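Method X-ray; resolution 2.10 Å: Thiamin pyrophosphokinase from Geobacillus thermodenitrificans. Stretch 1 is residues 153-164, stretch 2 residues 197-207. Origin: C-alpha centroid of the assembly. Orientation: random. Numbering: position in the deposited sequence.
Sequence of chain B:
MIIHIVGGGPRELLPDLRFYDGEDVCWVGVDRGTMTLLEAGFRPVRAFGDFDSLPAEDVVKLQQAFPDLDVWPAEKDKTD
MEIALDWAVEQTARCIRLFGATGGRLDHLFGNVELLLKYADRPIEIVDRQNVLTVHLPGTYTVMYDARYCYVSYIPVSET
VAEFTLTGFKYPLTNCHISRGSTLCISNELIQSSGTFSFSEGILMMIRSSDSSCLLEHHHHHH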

# COMPACT_ATOMS: atom_id res chain seq x y z
N SER B 153 13.41 2.98 0.53
CA SER B 153 12.92 3.44 -0.76
C SER B 153 12.38 4.85 -0.64
O SER B 153 11.75 5.20 0.37
CB SER B 153 11.83 2.52 -1.30
OG SER B 153 12.26 1.17 -1.25
N TYR B 154 12.66 5.66 -1.65
CA TYR B 154 12.13 7.01 -1.72
C TYR B 154 11.24 7.14 -2.93
O TYR B 154 11.63 6.75 -4.04
CB TYR B 154 13.26 8.04 -1.78
CG TYR B 154 14.07 8.07 -0.52
CD1 TYR B 154 13.60 8.73 0.60
CD2 TYR B 154 15.30 7.43 -0.44
CE1 TYR B 154 14.34 8.76 1.77
CE2 TYR B 154 16.05 7.46 0.71
CZ TYR B 154 15.56 8.12 1.82
OH TYR B 154 16.29 8.15 2.98
N ILE B 155 10.04 7.67 -2.70
CA ILE B 155 9.08 7.90 -3.76
C ILE B 155 8.56 9.33 -3.70
O ILE B 155 8.08 9.76 -2.66
CB ILE B 155 7.90 6.92 -3.66
CG1 ILE B 155 8.41 5.49 -3.81
CG2 ILE B 155 6.86 7.22 -4.74
CD1 ILE B 155 7.33 4.44 -3.63
N PRO B 156 8.68 10.07 -4.82
CA PRO B 156 8.17 11.44 -4.87
C PRO B 156 6.64 11.46 -4.84
O PRO B 156 6.01 10.71 -5.57
CB PRO B 156 8.65 11.93 -6.24
CG PRO B 156 8.68 10.70 -7.07
CD PRO B 156 9.14 9.60 -6.14
N VAL B 157 6.06 12.28 -3.99
CA VAL B 157 4.61 12.43 -3.92
C VAL B 157 4.18 13.61 -4.80
O VAL B 157 3.21 13.52 -5.56
CB VAL B 157 4.14 12.65 -2.47
CG1 VAL B 157 2.67 13.01 -2.44
CG2 VAL B 157 4.41 11.40 -1.63
N SER B 158 4.92 14.71 -4.69
CA SER B 158 4.71 15.87 -5.54
C SER B 158 5.27 15.61 -6.94
O SER B 158 6.04 14.67 -7.15
CB SER B 158 5.42 17.07 -4.93
OG SER B 158 6.79 16.75 -4.76
N GLU B 159 4.88 16.45 -7.89
CA GLU B 159 5.32 16.27 -9.27
C GLU B 159 6.84 16.27 -9.40
O GLU B 159 7.42 15.53 -10.20
CB GLU B 159 4.70 17.33 -10.18
CG GLU B 159 4.35 16.82 -11.56
CD GLU B 159 3.55 15.53 -11.50
OE1 GLU B 159 2.71 15.38 -10.57
OE2 GLU B 159 3.74 14.66 -12.38
N THR B 160 7.50 17.11 -8.60
CA THR B 160 8.95 17.11 -8.59
C THR B 160 9.47 17.24 -7.16
O THR B 160 8.77 17.72 -6.28
CB THR B 160 9.56 18.23 -9.48
OG1 THR B 160 9.52 19.47 -8.78
CG2 THR B 160 8.79 18.36 -10.79
N VAL B 161 10.68 16.76 -6.95
CA VAL B 161 11.38 16.90 -5.68
C VAL B 161 12.78 17.38 -5.99
O VAL B 161 13.55 16.69 -6.66
CB VAL B 161 11.45 15.56 -4.92
CG1 VAL B 161 12.51 15.63 -3.83
CG2 VAL B 161 10.07 15.20 -4.35
N ALA B 162 13.12 18.58 -5.53
CA ALA B 162 14.38 19.20 -5.92
C ALA B 162 15.50 18.99 -4.91
O ALA B 162 15.25 18.80 -3.72
CB ALA B 162 14.19 20.69 -6.20
N GLU B 163 16.72 19.03 -5.44
CA GLU B 163 17.96 18.94 -4.68
C GLU B 163 17.95 17.79 -3.68
O GLU B 163 18.35 17.95 -2.53
CB GLU B 163 18.28 20.26 -3.99
CG GLU B 163 18.33 21.46 -4.92
CD GLU B 163 18.58 22.76 -4.17
OE1 GLU B 163 19.45 22.77 -3.27
OE2 GLU B 163 17.90 23.77 -4.46
N PHE B 164 17.50 16.63 -4.13
CA PHE B 164 17.53 15.45 -3.29
C PHE B 164 18.98 15.02 -3.03
O PHE B 164 19.75 14.84 -3.96
CB PHE B 164 16.72 14.33 -3.92
CG PHE B 164 16.56 13.15 -3.03
CD1 PHE B 164 15.89 13.28 -1.82
CD2 PHE B 164 17.08 11.92 -3.39
CE1 PHE B 164 15.74 12.19 -0.99
CE2 PHE B 164 16.92 10.83 -2.56
CZ PHE B 164 16.24 10.96 -1.36
N PHE B 197 18.81 12.33 4.54
CA PHE B 197 18.26 12.70 3.24
C PHE B 197 17.77 14.13 3.35
O PHE B 197 17.33 14.54 4.41
CB PHE B 197 17.16 11.74 2.73
CG PHE B 197 15.92 11.65 3.60
CD1 PHE B 197 15.91 10.84 4.73
CD2 PHE B 197 14.75 12.31 3.25
CE1 PHE B 197 14.76 10.72 5.52
CE2 PHE B 197 13.58 12.21 4.03
CZ PHE B 197 13.59 11.41 5.17
N SER B 198 17.86 14.88 2.26
CA SER B 198 17.37 16.25 2.27
C SER B 198 16.90 16.64 0.90
O SER B 198 17.33 16.07 -0.10
CB SER B 198 18.46 17.22 2.76
OG SER B 198 19.52 17.34 1.82
N PHE B 199 16.01 17.62 0.84
CA PHE B 199 15.52 18.13 -0.42
C PHE B 199 14.98 19.51 -0.16
O PHE B 199 14.59 19.82 0.96
CB PHE B 199 14.46 17.20 -1.05
CG PHE B 199 13.28 16.88 -0.14
CD1 PHE B 199 13.40 15.93 0.86
CD2 PHE B 199 12.06 17.53 -0.31
CE1 PHE B 199 12.32 15.63 1.70
CE2 PHE B 199 10.96 17.22 0.51
CZ PHE B 199 11.09 16.28 1.52
N SER B 200 14.95 20.35 -1.20
CA SER B 200 14.60 21.76 -1.01
C SER B 200 13.18 22.07 -1.46
O SER B 200 12.61 23.08 -1.07
CB SER B 200 15.58 22.65 -1.77
OG SER B 200 15.37 22.52 -3.17
N GLU B 201 12.62 21.21 -2.31
CA GLU B 201 11.26 21.42 -2.81
C GLU B 201 10.49 20.12 -2.92
O GLU B 201 11.07 19.07 -3.20
CB GLU B 201 11.29 22.08 -4.19
CG GLU B 201 11.76 23.50 -4.20
CD GLU B 201 11.61 24.13 -5.56
OE1 GLU B 201 10.96 23.51 -6.43
OE2 GLU B 201 12.15 25.24 -5.77
N GLY B 202 9.18 20.21 -2.72
CA GLY B 202 8.29 19.09 -2.98
C GLY B 202 7.93 18.27 -1.76
O GLY B 202 8.10 18.70 -0.62
N ILE B 203 7.41 17.06 -2.01
CA ILE B 203 6.92 16.18 -0.96
C ILE B 203 7.36 14.76 -1.25
O ILE B 203 7.12 14.24 -2.33
CB ILE B 203 5.39 16.19 -0.88
CG1 ILE B 203 4.86 17.62 -0.75
CG2 ILE B 203 4.90 15.34 0.30
CD1 ILE B 203 3.37 17.68 -0.56
N LEU B 204 7.99 14.12 -0.27
CA LEU B 204 8.66 12.85 -0.54
C LEU B 204 8.28 11.76 0.45
O LEU B 204 8.23 12.00 1.66
CB LEU B 204 10.17 13.06 -0.49
CG LEU B 204 11.05 11.86 -0.83
CD1 LEU B 204 11.09 11.69 -2.34
CD2 LEU B 204 12.46 12.06 -0.30
N MSE B 205 8.04 10.57 -0.07
CA MSE B 205 7.71 9.43 0.77
C MSE B 205 8.93 8.56 1.01
O MSE B 205 9.64 8.22 0.07
CB MSE B 205 6.59 8.61 0.14
CG MSE B 205 6.26 7.35 0.91
SE MSE B 205 4.75 6.32 0.16
CE MSE B 205 5.28 6.30 -1.71
N MSE B 206 9.16 8.18 2.26
CA MSE B 206 10.18 7.17 2.55
C MSE B 206 9.57 5.89 3.11
O MSE B 206 8.74 5.94 4.01
CB MSE B 206 11.24 7.68 3.52
CG MSE B 206 12.28 6.59 3.86
SE MSE B 206 13.73 7.15 5.08
CE MSE B 206 12.67 7.80 6.60
N ILE B 207 9.97 4.75 2.56
CA ILE B 207 9.62 3.48 3.16
C ILE B 207 10.88 2.70 3.52
O ILE B 207 11.74 2.48 2.67
CB ILE B 207 8.72 2.65 2.23
CG1 ILE B 207 7.39 3.37 1.99
CG2 ILE B 207 8.47 1.27 2.85
CD1 ILE B 207 6.60 2.85 0.79
O HOH W 1 12.02 -0.04 1.49
O HOH W 2 19.33 19.05 -0.46

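Strands 153-156 and 204-207 run antiparallel, their directions 157° apart. Two hydrogen-bonded pairs fix the register: Ser153 N to Ile207 O (2.8 Å) with Ile207 N to Ser153 O (2.9 Å), and Ile155 N to Met205 O (2.9 Å) with Met205 N to Ile155 O (2.7 Å). Side chains therefore alternate, Tyr154, Pro156, Leu204 and Met206 on one face, Ser153, Ile155, Met205 and Ile207 on the other.

The m rotamer of Tyr154 (chi1 -66°) brings its ring against Leu204 (Tyr154 CD1 to Leu204 CD2, 3.6 Å), and Tyr154 CE1 lies over one face of the Phe197 ring, the two rings oblique, with planes at 52°. Its OH is buried without a polar partner. Leu204, chi1 t and chi2 p, also sends CD2 to 3.4 Å from Phe164 CE1, so one methyl serves both aromatic rings. Met205, a selenomethionine, extends through t, t, then turns at chi3 (47°), placing CE 3.3 Å from Ile155 CB.

Past Pro156 the pairing changes. Ser158, chi1 p, aims OG to accept from Ile203 N (2.8 Å) and donate to Thr160 O (2.7 Å), bridging the irregular segment. Gly202 fits here because an ideal CB would lie 2.3 Å from Thr160 O; its phi/psi of 97/-163° independently calls for glycine. Farther along, Ser200 N bonds Ala162 O (3.0 Å).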